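Local coordinates for peptidase, M20/M25/M40 family (Staphylococcus aureus, PDB 4EWT), which probably hydrolyses the amide bond of N-acyl amino acids or related substrates as a metal-dependent amidohydrolase of the M20 family, with two manganese ions bound, at residues A[13-16]-A[17-21]; A[115-118]-A[119-123]. All coordinates share one frame; numbering follows the deposited sequence.

Contact 1: residues A[13-16]-A[17-21]; sequences EGKM and IEIRR
Glu13 with Ile17 and Lys15 with Ile19 form a local contact along one helix, residues 13-25, near the N terminus of the chain. Each pair is four residues apart, about one turn. Four successive backbone bonds hold the turn. The amide of Ile17 points to Glu13 O at 3.1 Å, and that of Arg20 to Met16 O at 2.9 Å. Glu18 N to Gly14 O and Ile19 N to Lys15 O complete the set.

The side chains follow the same spacing. Ile17 has CG1 anti to its carbonyl carbon (chi1 -68°), which sends CG1, with CD1 beyond it, back along the preceding turn. CD1 meets Glu13 CG at 4.0 Å, and the two side chains pass at an angle. Ile19 is turned in the same way. Its CG1 lies 3.3 Å from Lys15 O. Its CD1 lies 4.0 Å from Lys15 CG, and here the two side chains run alongside each other in the same direction.

The helix belongs to the alpha/beta metal-binding domain of the M20 fold, where helices flank a mixed sheet. Met16 and Ile19 are buried against the helix of residues 105-120. Met16 and Ile17 also touch Leu373 of the helix of residues 372-386.

Charged ends leave the helix in different directions. Lys15 NZ stays 6.2 Å from Glu18 OE2 and instead forms a salt bridge with Glu117. Arg20 touches the preceding turn through CB, 3.5 Å from Met16 O. Its guanidinium group forms salt bridges with Asp106 through NE and with Glu370 through NH1. Asp106 follows His105, a manganese ligand, in sequence. The Arg20 side chain itself is about 13 Å from a bound manganese ion.

Contact 2: residues A[115-118]-A[119-123]; sequences LAET and LAEMK
The Glu121 carboxylate turns one face toward the backbone of Glu117 and Thr118. Over that face lie Glu117 O, 3.9 Å from Glu121 CD, and Thr118 CA, 3.9 Å from Glu121 OE1. The methyl CG2 of Thr118 lies on the same side, nearer OE1. Glu121 CG stands between its own backbone N and carbonyl carbon (chi1 67°). This folds the chain back, with CG 3.1 Å from Thr118 O.

The Glu117 and Glu121 carboxylates come near each other, with Glu117 OE1 4.7 Å from Glu121 OE2. Lys12 forms salt bridges with both, and Lys47 with Glu117 as well, which should offset their like charges. Thr118 OG1 bonds to Val114 O and also to Lys12 NZ.

On the apolar side, Leu115 CD1 packs against Leu119 CG at 3.9 Å. Val380 and Val384 of the helix of residues 372-386 touch Leu115 and Leu119 respectively.

The backbone bond of Leu119 N to Leu115 O is short, 2.8 Å, and nearly straight. Further on, Glu121 N makes a weak bond to Glu117 O and a second to Thr118 O, approached from above that carbonyl's plane. Met122 N bonds to Leu119 O. Such i-to-i+3 bonds are typical of an alpha helix's C-terminal turn.

From the N terminus, the chain reaches contact 1 first, in the helix of residues 13-25. Contact 2 comes about a hundred residues later, at the C-terminal end of the helix of residues 105-120 and just beyond it. The two lie in series and neither nests in nor crosses the other. Each spans adjoining segments, so neither closes a long loop. The centres of contact 1 and contact 2 are about 17 Å apart. They touch directly through the salt bridge of Lys15 NZ with Glu117 OE2, at 3.2 Å. Both also pack on the helix of residues 372-386, so this late helix joins the early helix 13-25 to the helix that starts at the manganese ligand His105.

Contact 1: residues A[13-16]-A[17-21]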
loop_
_atom_site.group_PDB
_atom_site.type_symbol
_atom_site.label_atom_id
_atom_site.label_comp_id
_atom_site.label_asym_id
_atom_site.label_seq_id
_atom_site.Cartn_x
_atom_site.Cartn_y
_atom_site.Cartn_z
ATOM N N GLU A 13 52.157 15.703 22.865
ATOM C CA GLU A 13 51.080 15.947 21.895
ATOM C C GLU A 13 51.590 15.717 20.475
ATOM O O GLU A 13 50.929 15.038 19.677
ATOM C CB GLU A 13 50.481 17.354 22.042
ATOM C CG GLU A 13 49.245 17.592 21.157
ATOM C CD GLU A 13 48.607 18.975 21.324
ATOM O OE1 GLU A 13 49.224 19.874 21.936
ATOM O OE2 GLU A 13 47.467 19.162 20.828
ATOM N N GLY A 14 52.781 16.255 20.190
ATOM C CA GLY A 14 53.438 16.109 18.887
ATOM C C GLY A 14 53.600 14.666 18.436
ATOM O O GLY A 14 53.451 14.353 17.250
ATOM N N LYS A 15 53.866 13.795 19.385
ATOM C CA LYS A 15 54.023 12.392 19.129
ATOM C C LYS A 15 52.678 11.719 18.740
ATOM O O LYS A 15 52.640 10.862 17.889
ATOM C CB LYS A 15 54.633 11.735 20.366
ATOM C CG LYS A 15 55.096 10.335 20.241
ATOM C CD LYS A 15 55.984 10.020 21.414
ATOM C CE LYS A 15 55.871 8.615 21.940
ATOM N NZ LYS A 15 56.975 7.671 21.652
ATOM N N MET A 16 51.605 12.099 19.407
ATOM C CA MET A 16 50.263 11.569 19.083
ATOM C C MET A 16 49.905 11.906 17.641
ATOM O O MET A 16 49.413 11.059 16.897
ATOM C CB MET A 16 49.187 12.167 19.993
ATOM C CG MET A 16 49.426 12.006 21.476
ATOM S SD MET A 16 48.127 12.815 22.421
ATOM C CE MET A 16 48.726 12.568 24.086
ATOM N N ILE A 17 50.176 13.155 17.267
ATOM C CA ILE A 17 49.858 13.691 15.951
ATOM C C ILE A 17 50.655 12.965 14.865
ATOM O O ILE A 17 50.081 12.502 13.874
ATOM C CB ILE A 17 50.063 15.223 15.926
ATOM C CG1 ILE A 17 49.011 15.896 16.815
ATOM C CG2 ILE A 17 50.004 15.771 14.496
ATOM C CD1 ILE A 17 49.338 17.322 17.214
ATOM N N GLU A 18 51.965 12.854 15.079
ATOM C CA GLU A 18 52.870 12.107 14.203
ATOM C C GLU A 18 52.441 10.639 14.044
ATOM O O GLU A 18 52.506 10.081 12.948
ATOM C CB GLU A 18 54.297 12.215 14.756
ATOM C CG GLU A 18 55.312 11.220 14.217
ATOM C CD GLU A 18 56.463 11.032 15.180
ATOM O OE1 GLU A 18 57.430 11.818 15.114
ATOM O OE2 GLU A 18 56.393 10.104 16.020
ATOM N N ILE A 19 51.983 10.026 15.133
ATOM C CA ILE A 19 51.512 8.641 15.080
ATOM C C ILE A 19 50.165 8.500 14.350
ATOM O O ILE A 19 49.977 7.548 13.586
ATOM C CB ILE A 19 51.480 7.985 16.488
ATOM C CG1 ILE A 19 52.921 7.742 16.987
ATOM C CG2 ILE A 19 50.692 6.677 16.461
ATOM C CD1 ILE A 19 53.028 7.459 18.489
ATOM N N ARG A 20 49.269 9.429 14.541
ATOM C CA ARG A 20 48.004 9.336 13.871
ATOM C C ARG A 20 48.220 9.367 12.358
ATOM O O ARG A 20 47.701 8.573 11.632
ATOM C CB ARG A 20 47.124 10.487 14.256
ATOM C CG ARG A 20 46.658 11.219 13.039
ATOM C CD ARG A 20 45.348 11.877 13.235
ATOM N NE ARG A 20 44.431 11.581 12.149
ATOM C CZ ARG A 20 43.957 12.467 11.290
ATOM N NH1 ARG A 20 44.323 13.712 11.353
ATOM N NH2 ARG A 20 43.130 12.086 10.347
ATOM N N ARG A 21 49.057 10.292 11.943
ATOM C CA ARG A 21 49.344 10.535 10.538
ATOM C C ARG A 21 49.980 9.336 9.850
ATOM O O ARG A 21 49.591 8.983 8.736
ATOM C CB ARG A 21 50.215 11.777 10.390
ATOM C CG ARG A 21 49.491 13.034 10.818
ATOM C CD ARG A 21 50.305 14.284 10.588
ATOM N NE ARG A 21 49.568 15.449 11.064
ATOM C CZ ARG A 21 49.868 16.710 10.773
ATOM N NH1 ARG A 21 50.897 16.995 9.983
ATOM N NH2 ARG A 21 49.122 17.688 11.270
#

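Contact 2: residues A[115-118]-A[119-123]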
loop_
_atom_site.group_PDB
_atom_site.type_symbol
_atom_site.label_atom_id
_atom_site.label_comp_id
_atom_site.label_asym_id
_atom_site.label_seq_id
_atom_site.Cartn_x
_atom_site.Cartn_y
_atom_site.Cartn_z
ATOM N N LEU A 115 49.107 7.536 25.664
ATOM C CA LEU A 115 48.585 7.481 27.021
ATOM C C LEU A 115 49.107 6.253 27.764
ATOM O O LEU A 115 49.440 6.338 28.943
ATOM C CB LEU A 115 47.062 7.486 27.021
ATOM C CG LEU A 115 46.379 7.241 28.378
ATOM C CD1 LEU A 115 46.719 8.323 29.388
ATOM C CD2 LEU A 115 44.874 7.145 28.191
ATOM N N ALA A 116 49.160 5.115 27.074
ATOM C CA ALA A 116 49.598 3.866 27.690
ATOM C C ALA A 116 51.062 3.944 28.126
ATOM O O ALA A 116 51.402 3.551 29.246
ATOM C CB ALA A 116 49.374 2.698 26.748
ATOM N N GLU A 117 51.906 4.467 27.239
ATOM C CA GLU A 117 53.308 4.768 27.539
ATOM C C GLU A 117 53.413 5.634 28.789
ATOM O O GLU A 117 54.220 5.355 29.690
ATOM C CB GLU A 117 53.953 5.484 26.345
ATOM C CG GLU A 117 55.349 6.065 26.626
ATOM C CD GLU A 117 55.895 6.868 25.455
ATOM O OE1 GLU A 117 56.363 8.004 25.670
ATOM O OE2 GLU A 117 55.853 6.368 24.316
ATOM N N THR A 118 52.575 6.669 28.839
ATOM C CA THR A 118 52.568 7.617 29.951
ATOM C C THR A 118 52.119 6.969 31.261
ATOM O O THR A 118 52.781 7.133 32.279
ATOM C CB THR A 118 51.702 8.843 29.636
ATOM O OG1 THR A 118 52.138 9.421 28.400
ATOM C CG2 THR A 118 51.820 9.880 30.738
ATOM N N LEU A 119 51.019 6.218 31.234
ATOM C CA LEU A 119 50.552 5.510 32.430
ATOM C C LEU A 119 51.586 4.499 32.922
ATOM O O LEU A 119 51.691 4.254 34.122
ATOM C CB LEU A 119 49.198 4.819 32.189
ATOM C CG LEU A 119 47.955 5.698 31.970
ATOM C CD1 LEU A 119 46.750 4.859 31.571
ATOM C CD2 LEU A 119 47.631 6.543 33.217
ATOM N N ALA A 120 52.359 3.932 31.992
ATOM C CA ALA A 120 53.416 2.971 32.319
ATOM C C ALA A 120 54.577 3.574 33.120
ATOM O O ALA A 120 55.274 2.853 33.845
ATOM C CB ALA A 120 53.944 2.302 31.055
ATOM N N GLU A 121 54.788 4.881 32.983
ATOM C CA GLU A 121 55.844 5.553 33.733
ATOM C C GLU A 121 55.322 6.138 35.047
ATOM O O GLU A 121 56.060 6.790 35.784
ATOM C CB GLU A 121 56.590 6.578 32.854
ATOM C CG GLU A 121 55.797 7.776 32.400
ATOM C CD GLU A 121 56.276 8.341 31.068
ATOM O OE1 GLU A 121 55.902 9.491 30.742
ATOM O OE2 GLU A 121 57.006 7.641 30.328
ATOM N N MET A 122 54.053 5.857 35.343
ATOM C CA MET A 122 53.394 6.365 36.542
ATOM C C MET A 122 52.815 5.260 37.425
ATOM O O MET A 122 51.821 5.476 38.122
ATOM C CB MET A 122 52.289 7.356 36.173
ATOM C CG MET A 122 52.774 8.607 35.447
ATOM S SD MET A 122 51.443 9.795 35.184
ATOM C CE MET A 122 51.260 10.465 36.836
ATOM N N LYS A 123 53.445 4.087 37.416
ATOM C CA LYS A 123 52.983 2.974 38.244
ATOM C C LYS A 123 52.984 3.326 39.732
ATOM O O LYS A 123 52.264 2.699 40.516
ATOM C CB LYS A 123 53.804 1.710 37.983
ATOM C CG LYS A 123 53.625 1.138 36.586
ATOM C CD LYS A 123 54.445 -0.124 36.410
ATOM C CE LYS A 123 54.225 -0.744 35.039
ATOM N NZ LYS A 123 54.932 -2.054 34.940
#